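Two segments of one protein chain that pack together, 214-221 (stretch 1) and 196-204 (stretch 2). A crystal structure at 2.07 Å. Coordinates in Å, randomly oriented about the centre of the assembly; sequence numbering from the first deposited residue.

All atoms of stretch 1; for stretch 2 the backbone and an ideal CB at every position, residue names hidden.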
ATOM      1  N   GLY A 214      -8.907   2.731 -14.646  1.00 25.27           N
ATOM      2  CA  GLY A 214      -7.980   3.355 -13.698  1.00 23.70           C
ATOM      3  C   GLY A 214      -6.830   4.037 -14.399  1.00 27.18           C
ATOM      4  O   GLY A 214      -6.998   4.542 -15.516  1.00 28.50           O
ATOM      5  N   VAL A 215      -5.656   4.050 -13.765  1.00 21.81           N
ATOM      6  CA  VAL A 215      -4.444   4.651 -14.347  1.00 20.68           C
ATOM      7  C   VAL A 215      -3.468   3.513 -14.536  1.00 22.50           C
ATOM      8  O   VAL A 215      -2.855   3.055 -13.578  1.00 22.29           O
ATOM      9  CB  VAL A 215      -3.878   5.834 -13.480  1.00 22.27           C
ATOM     10  CG1 VAL A 215      -2.674   6.493 -14.151  1.00 22.13           C
ATOM     11  CG2 VAL A 215      -4.958   6.870 -13.199  1.00 21.33           C
ATOM     12  N   GLY A 216      -3.419   3.008 -15.750  1.00 19.93           N
ATOM     13  CA  GLY A 216      -2.586   1.873 -16.097  1.00 20.72           C
ATOM     14  C   GLY A 216      -3.186   1.086 -17.240  1.00 25.47           C
ATOM     15  O   GLY A 216      -4.274   1.391 -17.720  1.00 26.01           O
ATOM     16  N   THR A 217      -2.526   0.026 -17.637  1.00 22.83           N
ATOM     17  CA  THR A 217      -3.022  -0.744 -18.773  1.00 23.37           C
ATOM     18  C   THR A 217      -3.014  -2.257 -18.523  1.00 25.26           C
ATOM     19  O   THR A 217      -2.606  -2.720 -17.455  1.00 22.01           O
ATOM     20  CB  THR A 217      -2.178  -0.387 -20.005  1.00 33.58           C
ATOM     21  OG1 THR A 217      -2.855  -0.878 -21.161  1.00 42.53           O
ATOM     22  CG2 THR A 217      -0.739  -0.943 -19.917  1.00 27.43           C
ATOM     23  N   ILE A 218      -3.513  -3.010 -19.518  1.00 22.38           N
ATOM     24  CA  ILE A 218      -3.547  -4.472 -19.531  1.00 22.02           C
ATOM     25  C   ILE A 218      -2.731  -4.854 -20.749  1.00 25.75           C
ATOM     26  O   ILE A 218      -3.019  -4.396 -21.853  1.00 25.71           O
ATOM     27  CB  ILE A 218      -4.987  -5.065 -19.532  1.00 24.38           C
ATOM     28  CG1 ILE A 218      -5.788  -4.567 -18.303  1.00 22.68           C
ATOM     29  CG2 ILE A 218      -4.939  -6.611 -19.594  1.00 23.49           C
ATOM     30  CD1 ILE A 218      -7.254  -4.817 -18.344  1.00 27.61           C
ATOM     31  N   LYS A 219      -1.681  -5.630 -20.549  1.00 21.69           N
ATOM     32  CA  LYS A 219      -0.778  -5.988 -21.635  1.00 21.34           C
ATOM     33  C   LYS A 219      -0.414  -7.478 -21.602  1.00 23.29           C
ATOM     34  O   LYS A 219      -0.144  -8.036 -20.539  1.00 20.01           O
ATOM     35  CB  LYS A 219       0.487  -5.130 -21.490  1.00 24.41           C
ATOM     36  CG  LYS A 219       1.403  -5.053 -22.695  1.00 50.99           C
ATOM     37  CD  LYS A 219       2.760  -4.427 -22.319  1.00 68.46           C
ATOM     38  CE  LYS A 219       2.700  -2.928 -22.063  1.00 85.33           C
ATOM     39  NZ  LYS A 219       3.836  -2.463 -21.223  1.00 96.29           N
ATOM     40  N   ASN A 220      -0.388  -8.105 -22.775  1.00 20.72           N
ATOM     41  CA  ASN A 220       0.050  -9.492 -22.913  1.00 21.43           C
ATOM     42  C   ASN A 220       1.573  -9.460 -23.084  1.00 25.26           C
ATOM     43  O   ASN A 220       2.063  -8.773 -23.982  1.00 24.72           O
ATOM     44  CB  ASN A 220      -0.656 -10.151 -24.112  1.00 21.49           C
ATOM     45  CG  ASN A 220      -0.414 -11.636 -24.340  1.00 31.53           C
ATOM     46  OD1 ASN A 220      -0.759 -12.123 -25.402  1.00 24.27           O
ATOM     47  ND2 ASN A 220      -0.074 -12.464 -23.326  1.00 20.58           N
ATOM     48  N   ILE A 221       2.320 -10.159 -22.208  1.00 20.88           N
ATOM     49  CA  ILE A 221       3.792 -10.135 -22.232  1.00 23.43           C
ATOM     50  C   ILE A 221       4.394 -11.550 -22.468  1.00 31.23           C
ATOM     51  O   ILE A 221       3.630 -12.531 -22.568  1.00 31.19           O
ATOM     52  CB  ILE A 221       4.358  -9.491 -20.920  1.00 25.79           C
ATOM     53  CG1 ILE A 221       3.872 -10.241 -19.653  1.00 24.92           C
ATOM     54  CG2 ILE A 221       4.015  -7.990 -20.840  1.00 25.83           C
ATOM     55  CD1 ILE A 221       4.852 -10.279 -18.516  1.00 29.01           C
ATOM     56  OXT ILE A 221       5.630 -11.671 -22.575  1.00 37.87           O
ATOM     57  N   UNK A 196      -4.140   2.491  -9.533  1.00 16.32           N
ATOM     58  CA  UNK A 196      -2.946   3.041 -10.173  1.00 15.13           C
ATOM     59  C   UNK A 196      -1.992   1.877 -10.340  1.00 18.06           C
ATOM     60  O   UNK A 196      -1.402   1.402  -9.369  1.00 15.62           O
ATOM     61  CB  UNK A 196      -2.320   4.178  -9.362  1.00 15.13           C
ATOM     62  N   UNK A 197      -1.889   1.385 -11.558  1.00 16.10           N
ATOM     63  CA  UNK A 197      -1.051   0.228 -11.834  1.00 14.82           C
ATOM     64  C   UNK A 197      -1.642  -0.586 -12.958  1.00 18.36           C
ATOM     65  O   UNK A 197      -2.794  -0.369 -13.367  1.00 16.72           O
ATOM     66  CB  UNK A 197      -0.882  -0.636 -10.583  1.00 14.82           C
ATOM     67  N   UNK A 198      -0.850  -1.533 -13.442  1.00 14.29           N
ATOM     68  CA  UNK A 198      -1.151  -2.329 -14.617  1.00 14.93           C
ATOM     69  C   UNK A 198      -1.241  -3.811 -14.371  1.00 19.64           C
ATOM     70  O   UNK A 198      -0.678  -4.317 -13.407  1.00 18.21           O
ATOM     71  CB  UNK A 198      -0.091  -2.072 -15.690  1.00 14.93           C
ATOM     72  N   UNK A 199      -1.910  -4.517 -15.294  1.00 18.90           N
ATOM     73  CA  UNK A 199      -1.996  -5.989 -15.272  1.00 18.23           C
ATOM     74  C   UNK A 199      -1.256  -6.514 -16.509  1.00 21.11           C
ATOM     75  O   UNK A 199      -1.576  -6.141 -17.638  1.00 21.55           O
ATOM     76  CB  UNK A 199      -3.449  -6.468 -15.253  1.00 18.23           C
ATOM     77  N   UNK A 200      -0.223  -7.325 -16.271  1.00 17.22           N
ATOM     78  CA  UNK A 200       0.586  -7.930 -17.322  1.00 18.16           C
ATOM     79  C   UNK A 200       0.388  -9.433 -17.275  1.00 20.97           C
ATOM     80  O   UNK A 200       0.524 -10.021 -16.213  1.00 18.65           O
ATOM     81  CB  UNK A 200       2.064  -7.566 -17.169  1.00 18.16           C
ATOM     82  N   UNK A 201       0.029 -10.050 -18.399  1.00 17.55           N
ATOM     83  CA  UNK A 201      -0.169 -11.495 -18.364  1.00 17.54           C
ATOM     84  C   UNK A 201       0.615 -12.205 -19.458  1.00 22.17           C
ATOM     85  O   UNK A 201       0.617 -11.774 -20.623  1.00 20.73           O
ATOM     86  CB  UNK A 201      -1.657 -11.825 -18.496  1.00 17.54           C
ATOM     87  N   UNK A 202       1.254 -13.311 -19.084  1.00 19.44           N
ATOM     88  CA  UNK A 202       1.919 -14.215 -20.004  1.00 19.17           C
ATOM     89  C   UNK A 202       0.860 -15.185 -20.518  1.00 22.77           C
ATOM     90  O   UNK A 202      -0.210 -15.313 -19.894  1.00 19.29           O
ATOM     91  CB  UNK A 202       3.083 -14.949 -19.335  1.00 19.17           C
ATOM     92  N   UNK A 203       1.162 -15.851 -21.629  1.00 21.60           N
ATOM     93  CA  UNK A 203       0.313 -16.874 -22.233  1.00 21.96           C
ATOM     94  C   UNK A 203      -0.484 -16.416 -23.433  1.00 24.39           C
ATOM     95  O   UNK A 203      -0.455 -15.241 -23.798  1.00 24.35           O
ATOM     96  CB  UNK A 203      -0.657 -17.413 -21.180  1.00 21.96           C
ATOM     97  N   UNK A 204      -1.218 -17.351 -24.048  1.00 21.12           N
ATOM     98  CA  UNK A 204      -2.094 -17.073 -25.191  1.00 20.99           C
ATOM     99  C   UNK A 204      -3.506 -17.571 -24.862  1.00 23.96           C
ATOM    100  O   UNK A 204      -3.968 -18.553 -25.446  1.00 22.84           O
ATOM    101  CB  UNK A 204      -1.565 -17.735 -26.465  1.00 20.99           C
TER

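Stretch 2 runs parallel to stretch 1, with strand axes 4.8 Å apart at closest approach and 19° between their directions, so most positions can be judged from the sheet register.

Position 196 is bridged to Val215, CA to CA 4.7 Å, and its CB points sideways. A modest apolar side chain could lie beside Val215, though nothing demands one. It is Val196, whose CG2 comes 4.4 Å from CB of Val215.

At position 197 the phi/psi pair of 148/169 is decisive: a CB would be jammed against the preceding carbonyl oxygen. Glycine is called for, and Gly197 is found, its N donating to O of Val215 at 2.8 Å.

Position 198 has a sideways CB, and the ideal CB lies 3.1 Å from O of Thr217, which is tight. The N of Thr217 finds no backbone acceptor here: O of 197 is 4.3 Å away. A short side chain carrying an acceptor would suit, serine, threonine or possibly aspartate. Ser198, with chi1 m, supplies it: N of Thr217 donates to OG of Ser198 at 3.1 Å and 173°.

Position 199 pairs with Ile218 and shares its sheet face; the ideal CB is 4.3 Å from CG1 of Ile218. Valine, isoleucine or leucine would fit. Ile199 adopts the same m,t rotamer as Ile218, while its backbone N and O bond to O of Thr217 (2.9 Å) and N of Lys219 (3.0 Å).

Position 200 lies on the face of Lys219, its ideal CB 4.1 Å from CG1 of Ile221. A long chain with an apolar stem, or a beta-branched residue, is plausible. In Lys200, CB packs against CG1 of Ile221 at 4.1 Å and the chain end leads away.

Position 201 returns to the face of Ile218 and Asn220, where a broad side chain could cover both; an aromatic or long aliphatic residue would do. Tyr201, chi1 p, turns its ring so that CA of Asn220 sits 3.9 Å from the ring centroid, over one face, while CG2 of Ile218 meets the edge, 3.8 Å from CE1 of Tyr201. Its O accepts from N of Ile221 (2.8 Å) and ND2 of Asn220 (2.9 Å).

Position 202 points sideways near Ile221, tolerating many extended chains. Lys202 lays CG 4.0 Å from CD1 of Ile221.

Position 203, at 102/177, again calls for glycine. The O of Gly203 accepts from ND2 of Asn220 at 2.8 Å.

Position 204 is unconstrained by stretch 1; Ser204 reaches OD1 of Asn220 through a water.

Stretch 2, residues 196-204: VGSIKYKGS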
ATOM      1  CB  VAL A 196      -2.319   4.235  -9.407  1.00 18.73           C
ATOM      2  CG1 VAL A 196      -1.129   4.807 -10.174  1.00 19.09           C
ATOM      3  CG2 VAL A 196      -3.348   5.336  -9.168  1.00 18.27           C
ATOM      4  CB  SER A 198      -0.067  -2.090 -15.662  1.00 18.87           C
ATOM      5  OG  SER A 198      -0.007  -0.706 -15.970  1.00 24.28           O
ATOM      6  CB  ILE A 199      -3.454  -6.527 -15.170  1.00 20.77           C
ATOM      7  CG1 ILE A 199      -4.131  -6.026 -13.857  1.00 19.06           C
ATOM      8  CG2 ILE A 199      -3.478  -8.062 -15.284  1.00 18.90           C
ATOM      9  CD1 ILE A 199      -5.631  -6.226 -13.747  1.00 17.44           C
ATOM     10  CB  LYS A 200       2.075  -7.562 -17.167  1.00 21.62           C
ATOM     11  CG  LYS A 200       2.407  -6.125 -17.589  1.00 30.65           C
ATOM     12  CD  LYS A 200       3.733  -5.639 -17.009  1.00 40.40           C
ATOM     13  CE  LYS A 200       3.654  -5.285 -15.533  1.00 49.89           C
ATOM     14  NZ  LYS A 200       4.946  -4.758 -15.018  1.00 57.11           N
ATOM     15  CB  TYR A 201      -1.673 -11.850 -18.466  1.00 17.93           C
ATOM     16  CG  TYR A 201      -2.332 -11.445 -19.772  1.00 19.08           C
ATOM     17  CD1 TYR A 201      -2.869 -10.173 -19.939  1.00 20.94           C
ATOM     18  CD2 TYR A 201      -2.473 -12.355 -20.819  1.00 19.90           C
ATOM     19  CE1 TYR A 201      -3.473  -9.797 -21.142  1.00 21.45           C
ATOM     20  CE2 TYR A 201      -3.094 -11.996 -22.015  1.00 21.14           C
ATOM     21  CZ  TYR A 201      -3.591 -10.720 -22.172  1.00 26.02           C
ATOM     22  OH  TYR A 201      -4.163 -10.366 -23.369  1.00 27.07           O
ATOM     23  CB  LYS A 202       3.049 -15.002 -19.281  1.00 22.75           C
ATOM     24  CG  LYS A 202       4.249 -14.171 -18.825  1.00 32.19           C
ATOM     25  CD  LYS A 202       5.295 -15.093 -18.217  1.00 39.35           C
ATOM     26  CE  LYS A 202       6.406 -14.364 -17.509  1.00 48.43           C
ATOM     27  NZ  LYS A 202       7.304 -15.304 -16.773  1.00 44.38           N
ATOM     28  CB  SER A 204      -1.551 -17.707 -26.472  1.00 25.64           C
ATOM     29  OG  SER A 204      -0.253 -17.213 -26.743  1.00 33.58           O
TER
HETATM   30  O   HOH W   1       3.376 -15.074 -22.966  1.00 28.97           O
HETATM   31  O   HOH W   2      -0.289 -14.318 -26.807  1.00 37.49           O
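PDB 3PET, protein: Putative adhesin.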